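Local coordinates for putative N-acetylneuraminate lyase ([Ruminococcus] gnavus ATCC 29149, PDB 6RB7), which is a TIM-barrel protein of the dihydrodipicolinate synthetase family that assembles from four copies of its chain, at residues Asp206-Lys211 and Arg232-Glu237. Residues are numbered along the deposited sequence; the frame is centred on the assembly and turned at random.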
loop_
_atom_site.group_PDB
_atom_site.type_symbol
_atom_site.label_atom_id
_atom_site.label_comp_id
_atom_site.label_asym_id
_atom_site.label_seq_id
_atom_site.Cartn_x
_atom_site.Cartn_y
_atom_site.Cartn_z
ATOM N N ASP A 206 10.156 -7.403 12.598
ATOM C CA ASP A 206 11.135 -6.311 12.410
ATOM C C ASP A 206 11.977 -6.164 13.680
ATOM O O ASP A 206 13.215 -5.960 13.564
ATOM C CB ASP A 206 10.435 -4.999 12.065
ATOM C CG ASP A 206 9.852 -4.969 10.662
ATOM O OD1 ASP A 206 10.210 -5.880 9.853
ATOM O OD2 ASP A 206 9.112 -3.995 10.333
ATOM N N ILE A 207 11.365 -6.285 14.858
ATOM C CA ILE A 207 12.100 -6.273 16.142
ATOM C C ILE A 207 13.140 -7.398 16.141
ATOM O O ILE A 207 14.321 -7.170 16.424
ATOM C CB ILE A 207 11.126 -6.349 17.322
ATOM C CG1 ILE A 207 10.318 -5.064 17.397
ATOM C CG2 ILE A 207 11.886 -6.631 18.607
ATOM C CD1 ILE A 207 9.191 -5.100 18.410
ATOM N N GLN A 208 12.695 -8.612 15.816
ATOM C CA GLN A 208 13.573 -9.793 15.800
ATOM C C GLN A 208 14.734 -9.585 14.852
ATOM O O GLN A 208 15.883 -9.926 15.184
ATOM C CB GLN A 208 12.714 -11.015 15.418
ATOM C CG GLN A 208 13.462 -12.322 15.535
ATOM C CD GLN A 208 14.348 -12.660 14.366
ATOM O OE1 GLN A 208 14.010 -12.432 13.182
ATOM N NE2 GLN A 208 15.485 -13.279 14.681
ATOM N N MET A 209 14.485 -9.059 13.649
ATOM C CA MET A 209 15.556 -8.932 12.632
ATOM C C MET A 209 16.536 -7.848 13.093
ATOM O O MET A 209 17.760 -8.039 12.897
ATOM C CB MET A 209 14.972 -8.638 11.256
ATOM C CG MET A 209 14.247 -9.869 10.729
ATOM S SD MET A 209 13.675 -9.665 9.037
ATOM C CE MET A 209 12.613 -8.236 9.166
ATOM N N PHE A 210 16.045 -6.735 13.596
ATOM C CA PHE A 210 16.954 -5.645 14.045
ATOM C C PHE A 210 17.832 -6.192 15.193
ATOM O O PHE A 210 19.052 -5.941 15.229
ATOM C CB PHE A 210 16.191 -4.412 14.492
ATOM C CG PHE A 210 15.500 -3.618 13.426
ATOM C CD1 PHE A 210 16.071 -3.422 12.184
ATOM C CD2 PHE A 210 14.271 -3.046 13.679
ATOM C CE1 PHE A 210 15.414 -2.679 11.221
ATOM C CE2 PHE A 210 13.650 -2.257 12.728
ATOM C CZ PHE A 210 14.178 -2.136 11.491
ATOM N N LYS A 211 17.236 -6.896 16.141
ATOM C CA LYS A 211 17.950 -7.411 17.343
ATOM C C LYS A 211 18.957 -8.473 16.901
ATOM O O LYS A 211 20.091 -8.484 17.374
ATOM C CB LYS A 211 16.973 -7.878 18.421
ATOM C CG LYS A 211 17.663 -8.382 19.691
ATOM C CD LYS A 211 18.563 -7.315 20.339
ATOM C CE LYS A 211 19.046 -7.748 21.702
ATOM N NZ LYS A 211 20.034 -6.792 22.237
ATOM N N ARG A 232 8.248 -7.535 23.335
ATOM C CA ARG A 232 9.173 -7.816 24.464
ATOM C C ARG A 232 9.726 -9.239 24.362
ATOM O O ARG A 232 10.966 -9.391 24.345
ATOM C CB ARG A 232 8.449 -7.549 25.773
ATOM C CG ARG A 232 8.303 -6.067 26.088
ATOM C CD ARG A 232 9.581 -5.347 26.574
ATOM N NE ARG A 232 9.819 -5.852 27.927
ATOM C CZ ARG A 232 10.666 -6.797 28.259
ATOM N NH1 ARG A 232 11.504 -7.346 27.412
ATOM N NH2 ARG A 232 10.721 -7.190 29.525
ATOM N N VAL A 233 8.874 -10.246 24.190
ATOM C CA VAL A 233 9.416 -11.633 24.269
ATOM C C VAL A 233 10.312 -11.926 23.073
ATOM O O VAL A 233 11.147 -12.818 23.188
ATOM C CB VAL A 233 8.331 -12.703 24.469
ATOM C CG1 VAL A 233 7.637 -12.505 25.790
ATOM C CG2 VAL A 233 7.353 -12.806 23.305
ATOM N N ILE A 234 10.123 -11.270 21.926
ATOM C CA ILE A 234 10.912 -11.640 20.733
ATOM C C ILE A 234 12.204 -10.827 20.683
ATOM O O ILE A 234 12.990 -11.092 19.767
ATOM C CB ILE A 234 10.078 -11.533 19.446
ATOM C CG1 ILE A 234 10.584 -12.531 18.394
ATOM C CG2 ILE A 234 10.063 -10.098 18.941
ATOM C CD1 ILE A 234 9.671 -12.599 17.166
ATOM N N GLY A 235 12.448 -9.950 21.643
ATOM C CA GLY A 235 13.788 -9.348 21.770
ATOM C C GLY A 235 13.842 -7.859 22.045
ATOM O O GLY A 235 14.970 -7.347 22.179
ATOM N N ALA A 236 12.720 -7.162 22.127
ATOM C CA ALA A 236 12.738 -5.751 22.541
ATOM C C ALA A 236 12.940 -5.723 24.057
ATOM O O ALA A 236 12.074 -6.198 24.782
ATOM C CB ALA A 236 11.450 -5.039 22.168
ATOM N N GLU A 237 13.997 -5.113 24.551
ATOM C CA GLU A 237 14.241 -5.002 26.006
ATOM C C GLU A 237 13.745 -3.654 26.540
ATOM O O GLU A 237 13.712 -3.469 27.739
ATOM C CB GLU A 237 15.742 -5.133 26.256
ATOM C CG GLU A 237 16.271 -6.523 25.869
ATOM C CD GLU A 237 17.782 -6.444 25.538
ATOM O OE1 GLU A 237 18.308 -5.722 24.486
ATOM O OE2 GLU A 237 18.477 -7.075 26.358
HETATM O O HOH W 1 20.794 -7.958 24.737
#
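K211 and E237 make the one salt bridge of the contact, NZ to OE1 at 3.0 Å, with the two side chains crossing at about a right angle. The ammonium comes in from above the carboxylate, 44° out of its plane. A water closes the other route between the charges, accepting from K211 NZ at 2.9 Å and donating to E237 OE2 at 3.0 Å. The same NZ also bonds to the carbonyl oxygens of G215 and Y218, so it is gripped from the chain that follows its own helix as well. On the way there the lysine chain bends at chi2, and its CG passes 3.8 Å from G235 O.

The apolar part centres on I207. Its CG2, set anti to the backbone N, reaches both I234 CG2 and A236 CB, and lies 3.7 Å from A236 N. Beside it, the CB and CG of Q208 rest against CG1 and CD1 of I234, while the amide leads away, OE1 bonding to Y278 and N274 of the second subunit. In the TIM-barrel fold of this family, helix 204-214 and helix 228-234 are neighbours outside the barrel, and residues 235-237 lead into strand 238-241.

G235 makes the turn out of the helix, ending 228-234 in a Schellman motif with positive phi (137°), a conformation in which a CB would press on the carbonyl O of I234. From the last turn of the helix, R232 reaches across the Schellman turn: NH1 donates to A236 O at 2.9 Å, nearly straight at 162° and in the carbonyl plane, while NE pairs with D255.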